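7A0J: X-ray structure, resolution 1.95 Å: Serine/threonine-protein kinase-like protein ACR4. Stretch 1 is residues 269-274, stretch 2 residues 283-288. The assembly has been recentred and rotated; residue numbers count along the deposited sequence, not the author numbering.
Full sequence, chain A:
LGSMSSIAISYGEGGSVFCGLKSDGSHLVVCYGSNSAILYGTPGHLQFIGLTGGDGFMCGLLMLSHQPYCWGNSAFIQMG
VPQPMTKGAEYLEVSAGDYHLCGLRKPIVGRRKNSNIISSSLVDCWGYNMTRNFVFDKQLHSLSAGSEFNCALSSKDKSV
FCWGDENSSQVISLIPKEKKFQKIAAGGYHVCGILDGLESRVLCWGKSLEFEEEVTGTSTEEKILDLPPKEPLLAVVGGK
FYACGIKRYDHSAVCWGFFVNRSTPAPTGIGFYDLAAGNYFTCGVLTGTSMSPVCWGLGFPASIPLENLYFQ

Stretch 1, residues 269-274: GIGFYD
Stretch 2 283-288: CGVLTG

Residues 269-274 are mostly extended, and lie against residues 283-288, which begin as a strand and continue as a loop. The end-to-end directions of the touching parts are 96° apart. The nearest CA pair is Phe 272 CA and Leu 286 CA, 4.7 Å apart. Together the stretches bury 412 Å². Phe 272 and Gly 284 are buried, while Tyr 273 and Leu 286 are exposed.

Two backbone hydrogen bonds join them around Val 285. Tyr 273 N donates to Val 285 O at 3.1 Å, with an N-H...O angle of 163°. Val 285 N donates to Asp 274 O at 3.2 Å, with an angle of 165°. Both acceptors also receive a CA-H...O contact: Phe 272 CA lies 3.4 Å from Val 285 O, and Gly 284 CA lies 3.4 Å from Asp 274 O.

Most of the first stretch is extended. Phi/psi is -99/146 at Ile 270, -113/100 at Gly 271, -84/152 at Phe 272 and -164/156 at Asp 274. Tyr 273 breaks the run at -101/-11. In the second stretch Cys 283, Gly 284 and Val 285 are extended at -123/139, -121/152 and -114/131. Leu 286 turns at -92/-49, and Thr 287 is extended again at -150/178.

A hollow lies at Gly 284. Phe 272 (chi1 m, chi2 -72°) fills it with its ring, and Gly 284 CA sits over one ring face, 3.9 Å from the centroid of the Phe 272 ring. Phe 272 CD1 reaches Gly 284 C at 3.3 Å. A CB on Gly 284 would fall 2.4 Å from Phe 272 CD1, so the absence of a side chain lets the ring pack this close.

Val 285 (chi1 m) is a bump that the Tyr 273 ring covers. Its CG2 rests over a face of that ring, 3.6 Å from the Tyr 273 centroid. Tyr 273 has chi1 p and chi2 79°, and its flat ring gives the valine methyl a broad face. Leu 286 O approaches the ring edge, 3.4 Å from Tyr 273 CD2. Asp 274 (chi1 t, chi2 -7°) adds its CB, 3.8 Å from Val 285 CG2, while its carboxylate leads away.

Leu 286 (chi1 m, chi2 p) starts away from the first stretch, but its end comes back. Leu 286 CD1 meets Phe 272 CE1 at 3.4 Å, and Leu 286 CD2 meets Ile 270 CG2 at 3.7 Å. The leucine end packs against both apolar side chains. The CA-to-CB bond of Ile 270 (chi1 m, chi2 t) points toward the second stretch.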

# COMPACT_ATOMS: atom_id res chain seq x y z
N GLY A 269 2.99 20.32 -13.24
CA GLY A 269 4.04 20.34 -14.28
C GLY A 269 5.02 19.18 -14.19
O GLY A 269 5.93 19.13 -15.04
N ILE A 270 4.84 18.28 -13.21
CA ILE A 270 5.79 17.17 -12.91
C ILE A 270 5.27 15.87 -13.55
O ILE A 270 4.04 15.69 -13.60
CB ILE A 270 5.98 16.99 -11.39
CG1 ILE A 270 6.32 18.31 -10.70
CG2 ILE A 270 7.02 15.92 -11.10
CD1 ILE A 270 6.28 18.24 -9.19
N GLY A 271 6.18 15.01 -14.00
CA GLY A 271 5.89 13.64 -14.45
C GLY A 271 6.51 12.61 -13.52
O GLY A 271 7.73 12.36 -13.64
N PHE A 272 5.71 12.05 -12.61
CA PHE A 272 6.11 10.97 -11.66
C PHE A 272 5.98 9.61 -12.36
O PHE A 272 5.13 9.49 -13.27
CB PHE A 272 5.23 10.99 -10.41
CG PHE A 272 5.26 12.28 -9.63
CD1 PHE A 272 6.38 12.64 -8.89
CD2 PHE A 272 4.16 13.13 -9.61
CE1 PHE A 272 6.40 13.81 -8.16
CE2 PHE A 272 4.19 14.31 -8.88
CZ PHE A 272 5.31 14.65 -8.15
N TYR A 273 6.78 8.63 -11.94
CA TYR A 273 6.69 7.22 -12.41
C TYR A 273 5.96 6.37 -11.35
O TYR A 273 5.60 5.22 -11.68
CB TYR A 273 8.07 6.67 -12.78
CG TYR A 273 8.96 6.23 -11.65
CD1 TYR A 273 8.78 5.01 -11.02
CD2 TYR A 273 10.02 7.02 -11.23
CE1 TYR A 273 9.60 4.60 -9.99
CE2 TYR A 273 10.86 6.62 -10.20
CZ TYR A 273 10.65 5.41 -9.58
OH TYR A 273 11.47 5.01 -8.56
N ASP A 274 5.74 6.90 -10.14
CA ASP A 274 5.00 6.19 -9.06
C ASP A 274 4.58 7.18 -7.96
O ASP A 274 5.22 8.25 -7.85
CB ASP A 274 5.84 5.05 -8.48
CG ASP A 274 5.01 3.91 -7.90
OD1 ASP A 274 3.78 4.05 -7.82
OD2 ASP A 274 5.62 2.89 -7.52
N CYS A 283 3.25 11.43 -1.73
CA CYS A 283 4.63 11.61 -2.26
C CYS A 283 4.73 10.93 -3.64
O CYS A 283 4.14 9.85 -3.81
CB CYS A 283 5.66 11.03 -1.31
SG CYS A 283 5.61 11.78 0.34
N GLY A 284 5.42 11.58 -4.57
CA GLY A 284 5.74 11.04 -5.91
C GLY A 284 7.24 10.98 -6.12
O GLY A 284 7.95 11.80 -5.52
N VAL A 285 7.69 10.04 -6.96
CA VAL A 285 9.13 9.85 -7.32
C VAL A 285 9.30 10.17 -8.81
O VAL A 285 8.49 9.66 -9.62
CB VAL A 285 9.64 8.44 -6.97
CG1 VAL A 285 9.87 8.30 -5.47
CG2 VAL A 285 8.73 7.33 -7.47
N LEU A 286 10.28 11.01 -9.15
CA LEU A 286 10.66 11.38 -10.54
C LEU A 286 11.74 10.42 -11.04
O LEU A 286 11.59 9.89 -12.16
CB LEU A 286 11.18 12.82 -10.57
CG LEU A 286 10.11 13.92 -10.47
CD1 LEU A 286 9.66 14.11 -9.03
CD2 LEU A 286 10.64 15.23 -11.03
N THR A 287 12.78 10.22 -10.23
CA THR A 287 13.98 9.39 -10.55
C THR A 287 14.56 8.80 -9.26
O THR A 287 14.02 9.10 -8.18
CB THR A 287 15.01 10.22 -11.33
OG1 THR A 287 16.17 9.41 -11.55
CG2 THR A 287 15.41 11.50 -10.61
N GLY A 288 15.61 7.99 -9.39
CA GLY A 288 16.31 7.33 -8.27
C GLY A 288 17.62 8.00 -7.92
O GLY A 288 18.54 7.30 -7.45